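PDB 6B9R: hydroxyethylphosphonate dioxygenase from Streptomyces albus, which uses non-haem iron and dioxygen to cleave 2-hydroxyethylphosphonate, giving hydroxymethylphosphonate and formate. Local coordinates for the interface of chains A and B. Numbering follows the deposited sequence. Chains: chain A/B, Hydroxyethylphosphonate dioxygenase.

Contact 1: the interface of chains A and B. Residues chain A 212, 220; chain B 427, 430-431, 434, 442.
The phenol of B:Tyr442 meets chain A both at its edge and over a face. At its edge, close to the ring plane, lie the carbonyl oxygen of A:Leu212 and the CD1 methyl of A:Leu220, the latter 3.9 Å from B:Tyr442 CE2. Over one face hangs the CD2 methyl of A:Leu212, 3.6 Å from B:Tyr442 CZ. One leucine thus offers its backbone to the rim and its side chain to the face. The edge contact is a hydrogen bond: B:Tyr442 OH donates to A:Leu212 O over 2.6 Å, in the carbonyl plane and on a lone pair, with a C=O...OH angle of 135°. With CG anti to the backbone N (chi1 168°), the ring projects from helix 439-443 far enough for its hydroxyl to reach the carbonyl at the end of the 3-10 helix 210-212. Around it lies apolar packing in an interface between two copies of one protein, possibly the dimer contact. A:Leu212 CG presses on the B:Ala430 CB methyl at 3.7 Å, and its CD2 meets B:Leu431 CD2. A:Leu220 CD1 also touches B:Val427 CG1, on the same helix 425-433. Just beyond that helix, the extended chain of B:Met434 reaches tip to tip toward A:Leu212, its CE methyl 3.5 Å from CD1.

Contact 2: the interface of chains A and B. Residues chain A 423, 427, 431, 439, 442; chain B 212, 220, 228.
A:Tyr442 and B:Leu212 cross at a slant in this two-fold related patch of a cupin-family, non-haem iron dioxygenase. B:Leu212 lies over one face of the phenol ring, with CD2 3.7 Å from A:Tyr442 CZ and CB on the same side near CE1. Its carbonyl oxygen instead sits at the ring edge, where A:Tyr442 OH donates a 2.7 Å bond to B:Leu212 O along a lone pair, at a C=O...OH angle of 125°. B:Leu220 approaches the other part of the edge, its CD1 in the ring plane and 3.8 Å from A:Tyr442 CE2. Losing the hydroxyl to a phenylalanine at A:Tyr442 would probably leave the B:Leu212 carbonyl without this donor and the ring freer to shift against the two leucines. B:Leu220 also slides antiparallel past A:Val427, bringing CD1 against CG1, while its other methyl, CD2, rests on A:Ala423 CB. Farther along, with OG1 beside the backbone N (chi1 -64°), B:Thr228 has CG2 anti to that N, and the methyl points to chain A. B:Thr228 CG2 lies 3.7 Å from A:Ile439 CG2, the two side chains running past each other in opposite senses. A:Leu431 meets the same threonine nearly at a right angle, its CD1 3.8 Å from B:Thr228 CG2.

Contact 3: the interface of chains A and B. Residues chain A 252, 254; chain B 319, 321, 323.
A:Thr252 turns its methyl toward the backbone of B:Pro321, with CG2 3.2 Å from the proline carbonyl oxygen, a van der Waals approach of a methyl to an oxygen. A:Thr254 makes the neighbouring contact: its hydroxyl OG1 lies 3.9 Å from the ring carbon CD of B:Pro323, the two side chains meeting at a slant. Between these direct contacts a water joins the chains, bound by A:Thr252 OG1 at 2.6 Å and by the backbone carbonyl B:Ser319 O at 2.8 Å. One threonine therefore serves both modes, methyl against the proline carbonyl and hydroxyl to the water. Its OG1 sits between backbone N and carbonyl carbon (chi1 70°), which leaves CG2 anti to the carbonyl carbon and directed at chain B. Farther out, each side has its own scaffold. A:Thr252 immediately precedes helix 253-260 in a helix-turn-helix domain of the Cro/C1 type, a fold best known from DNA binding, whose surface here touches another protein chain. In chain B, B:Ser319 ends a strand, and B:Pro321 follows a cis peptide bond, which probably helps set the direction of its carbonyl. Within chain A, the two threonine hydroxyls may steady one another weakly, A:Thr252 OG1 lying 3.5 Å from A:Thr254 OG1.

Contact 1: the interface of chains A and B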
# COMPACT_ATOMS: atom_id res chain seq x y z
N LEU A 212 -1.11 -4.48 5.77
CA LEU A 212 -2.29 -4.45 6.64
C LEU A 212 -2.33 -3.20 7.50
O LEU A 212 -3.41 -2.68 7.81
CB LEU A 212 -2.31 -5.68 7.56
CG LEU A 212 -3.10 -6.92 7.14
CD1 LEU A 212 -2.99 -7.98 8.24
CD2 LEU A 212 -4.54 -6.58 6.85
N LEU A 220 -10.21 0.70 5.73
CA LEU A 220 -11.12 -0.39 6.05
C LEU A 220 -11.88 -0.13 7.34
O LEU A 220 -13.04 -0.52 7.48
CB LEU A 220 -10.34 -1.69 6.13
CG LEU A 220 -9.80 -2.16 4.78
CD1 LEU A 220 -8.86 -3.34 4.99
CD2 LEU A 220 -10.94 -2.54 3.86
N VAL B 427 -3.39 -6.83 0.62
CA VAL B 427 -4.21 -6.63 1.82
C VAL B 427 -5.33 -7.66 1.87
O VAL B 427 -5.61 -8.24 2.93
CB VAL B 427 -4.78 -5.19 1.86
CG1 VAL B 427 -5.84 -5.09 2.93
CG2 VAL B 427 -3.66 -4.16 2.11
N ALA B 430 -4.18 -11.00 2.88
CA ALA B 430 -3.92 -10.99 4.31
C ALA B 430 -5.21 -11.11 5.11
O ALA B 430 -5.28 -11.85 6.10
CB ALA B 430 -3.17 -9.72 4.70
N LEU B 431 -6.25 -10.36 4.71
CA LEU B 431 -7.55 -10.50 5.36
C LEU B 431 -8.07 -11.93 5.26
O LEU B 431 -8.67 -12.45 6.21
CB LEU B 431 -8.56 -9.53 4.76
CG LEU B 431 -8.28 -8.04 4.92
CD1 LEU B 431 -9.32 -7.22 4.17
CD2 LEU B 431 -8.27 -7.68 6.40
N MET B 434 -6.30 -14.21 7.82
CA MET B 434 -6.52 -13.93 9.24
C MET B 434 -7.42 -14.99 9.87
O MET B 434 -8.38 -15.44 9.24
CB MET B 434 -7.17 -12.56 9.42
CG MET B 434 -6.21 -11.41 9.53
SD MET B 434 -7.15 -9.92 9.89
CE MET B 434 -5.82 -8.76 10.17
N TYR B 442 -8.93 -5.93 14.22
CA TYR B 442 -8.12 -5.24 13.23
C TYR B 442 -8.68 -3.84 12.96
O TYR B 442 -7.93 -2.87 12.85
CB TYR B 442 -8.06 -6.07 11.94
CG TYR B 442 -7.50 -5.33 10.75
CD1 TYR B 442 -6.21 -4.82 10.78
CD2 TYR B 442 -8.25 -5.15 9.60
CE1 TYR B 442 -5.68 -4.14 9.68
CE2 TYR B 442 -7.73 -4.49 8.51
CZ TYR B 442 -6.44 -3.99 8.56
OH TYR B 442 -5.93 -3.32 7.47

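Contact 2: the interface of chains A and B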
# COMPACT_ATOMS: atom_id res chain seq x y z
N ALA A 423 6.87 0.97 -0.11
CA ALA A 423 7.21 0.96 -1.54
C ALA A 423 7.12 -0.49 -2.01
O ALA A 423 8.09 -1.25 -2.05
CB ALA A 423 8.58 1.57 -1.79
N VAL A 427 4.14 0.16 -6.36
CA VAL A 427 4.73 1.50 -6.25
C VAL A 427 5.99 1.59 -7.11
O VAL A 427 6.21 2.56 -7.83
CB VAL A 427 5.04 1.84 -4.78
CG1 VAL A 427 5.87 3.14 -4.70
CG2 VAL A 427 3.74 1.99 -3.96
N LEU A 431 6.87 4.21 -10.00
CA LEU A 431 8.08 5.04 -10.07
C LEU A 431 8.80 4.85 -11.40
O LEU A 431 9.32 5.82 -11.97
CB LEU A 431 9.02 4.71 -8.91
CG LEU A 431 8.62 5.08 -7.48
CD1 LEU A 431 9.60 4.46 -6.50
CD2 LEU A 431 8.55 6.60 -7.30
N ILE A 439 10.27 12.10 -10.24
CA ILE A 439 10.44 11.50 -8.92
C ILE A 439 10.76 12.58 -7.89
O ILE A 439 10.25 12.55 -6.76
CB ILE A 439 11.52 10.40 -8.97
CG1 ILE A 439 10.93 9.13 -9.61
CG2 ILE A 439 12.07 10.09 -7.58
CD1 ILE A 439 11.95 8.01 -9.80
N TYR A 442 7.54 14.17 -6.88
CA TYR A 442 6.79 13.22 -6.07
C TYR A 442 7.29 13.23 -4.63
O TYR A 442 6.49 13.25 -3.69
CB TYR A 442 6.90 11.83 -6.69
CG TYR A 442 6.42 10.69 -5.81
CD1 TYR A 442 5.09 10.60 -5.42
CD2 TYR A 442 7.30 9.70 -5.39
CE1 TYR A 442 4.64 9.54 -4.62
CE2 TYR A 442 6.86 8.64 -4.60
CZ TYR A 442 5.53 8.57 -4.22
OH TYR A 442 5.11 7.51 -3.42
N LEU B 212 0.96 5.30 -5.15
CA LEU B 212 1.95 6.34 -4.88
C LEU B 212 1.57 7.23 -3.69
O LEU B 212 2.46 7.65 -2.94
CB LEU B 212 2.13 7.22 -6.11
CG LEU B 212 2.85 6.55 -7.27
CD1 LEU B 212 2.71 7.43 -8.51
CD2 LEU B 212 4.33 6.34 -6.91
N LEU B 220 9.21 7.08 1.14
CA LEU B 220 10.17 7.43 0.09
C LEU B 220 10.71 8.84 0.28
O LEU B 220 11.89 9.10 0.03
CB LEU B 220 9.52 7.25 -1.28
CG LEU B 220 9.19 5.79 -1.61
CD1 LEU B 220 8.39 5.64 -2.90
CD2 LEU B 220 10.49 4.97 -1.71
N THR B 228 15.02 6.59 -3.83
CA THR B 228 13.73 6.36 -4.47
C THR B 228 13.91 6.00 -5.94
O THR B 228 13.31 5.03 -6.43
CB THR B 228 12.83 7.60 -4.31
OG1 THR B 228 12.54 7.80 -2.92
CG2 THR B 228 11.53 7.40 -5.05

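Contact 3: the interface of chains A and B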
# COMPACT_ATOMS: atom_id res chain seq x y z
N THR A 252 -19.03 -10.31 -18.07
CA THR A 252 -19.87 -11.48 -17.89
C THR A 252 -19.10 -12.69 -18.40
O THR A 252 -18.09 -12.54 -19.09
CB THR A 252 -21.20 -11.34 -18.64
OG1 THR A 252 -20.94 -11.40 -20.05
CG2 THR A 252 -21.84 -10.00 -18.33
N THR A 254 -19.99 -14.85 -20.72
CA THR A 254 -20.02 -14.97 -22.18
C THR A 254 -19.20 -13.86 -22.85
O THR A 254 -18.59 -14.09 -23.90
CB THR A 254 -21.46 -14.95 -22.70
OG1 THR A 254 -22.12 -13.73 -22.31
CG2 THR A 254 -22.25 -16.14 -22.16
N SER B 319 -23.60 -5.95 -23.18
CA SER B 319 -24.81 -5.88 -22.37
C SER B 319 -24.59 -6.54 -21.02
O SER B 319 -23.79 -7.47 -20.88
CB SER B 319 -25.98 -6.56 -23.08
OG SER B 319 -26.28 -5.91 -24.31
N PRO B 321 -26.79 -7.71 -17.23
CA PRO B 321 -25.88 -8.81 -16.91
C PRO B 321 -25.67 -9.81 -18.04
O PRO B 321 -24.92 -10.77 -17.87
CB PRO B 321 -26.57 -9.50 -15.72
CG PRO B 321 -28.01 -9.23 -15.93
CD PRO B 321 -28.05 -7.82 -16.47
N PRO B 323 -26.40 -10.57 -22.72
CA PRO B 323 -27.04 -10.16 -23.98
C PRO B 323 -28.55 -10.28 -23.96
O PRO B 323 -29.25 -9.44 -24.55
CB PRO B 323 -26.42 -11.12 -25.01
CG PRO B 323 -25.14 -11.60 -24.39
CD PRO B 323 -25.42 -11.65 -22.91
O HOH W 1 -22.47 -9.88 -21.56

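Contacts 1 and 2 are two-fold counterparts, their C-alpha centres about 23 Å apart, and they share Leu212, Leu220, Val427, Leu431 and Tyr442 with the chains exchanged. Contact 1 also takes in Ala430 and Met434, and contact 2 Ala423, Ile439 and Thr228. Contact 3 lies about 32 Å from contact 1 and 39 Å from contact 2 and shares no residue with either. It joins a helix-turn-helix domain to a strand and loop, whereas the others set the 212-228 region of one chain against helices 425-433 and 438-443 of the other. Widely spaced, they would together resist rocking if this pair is the working dimer.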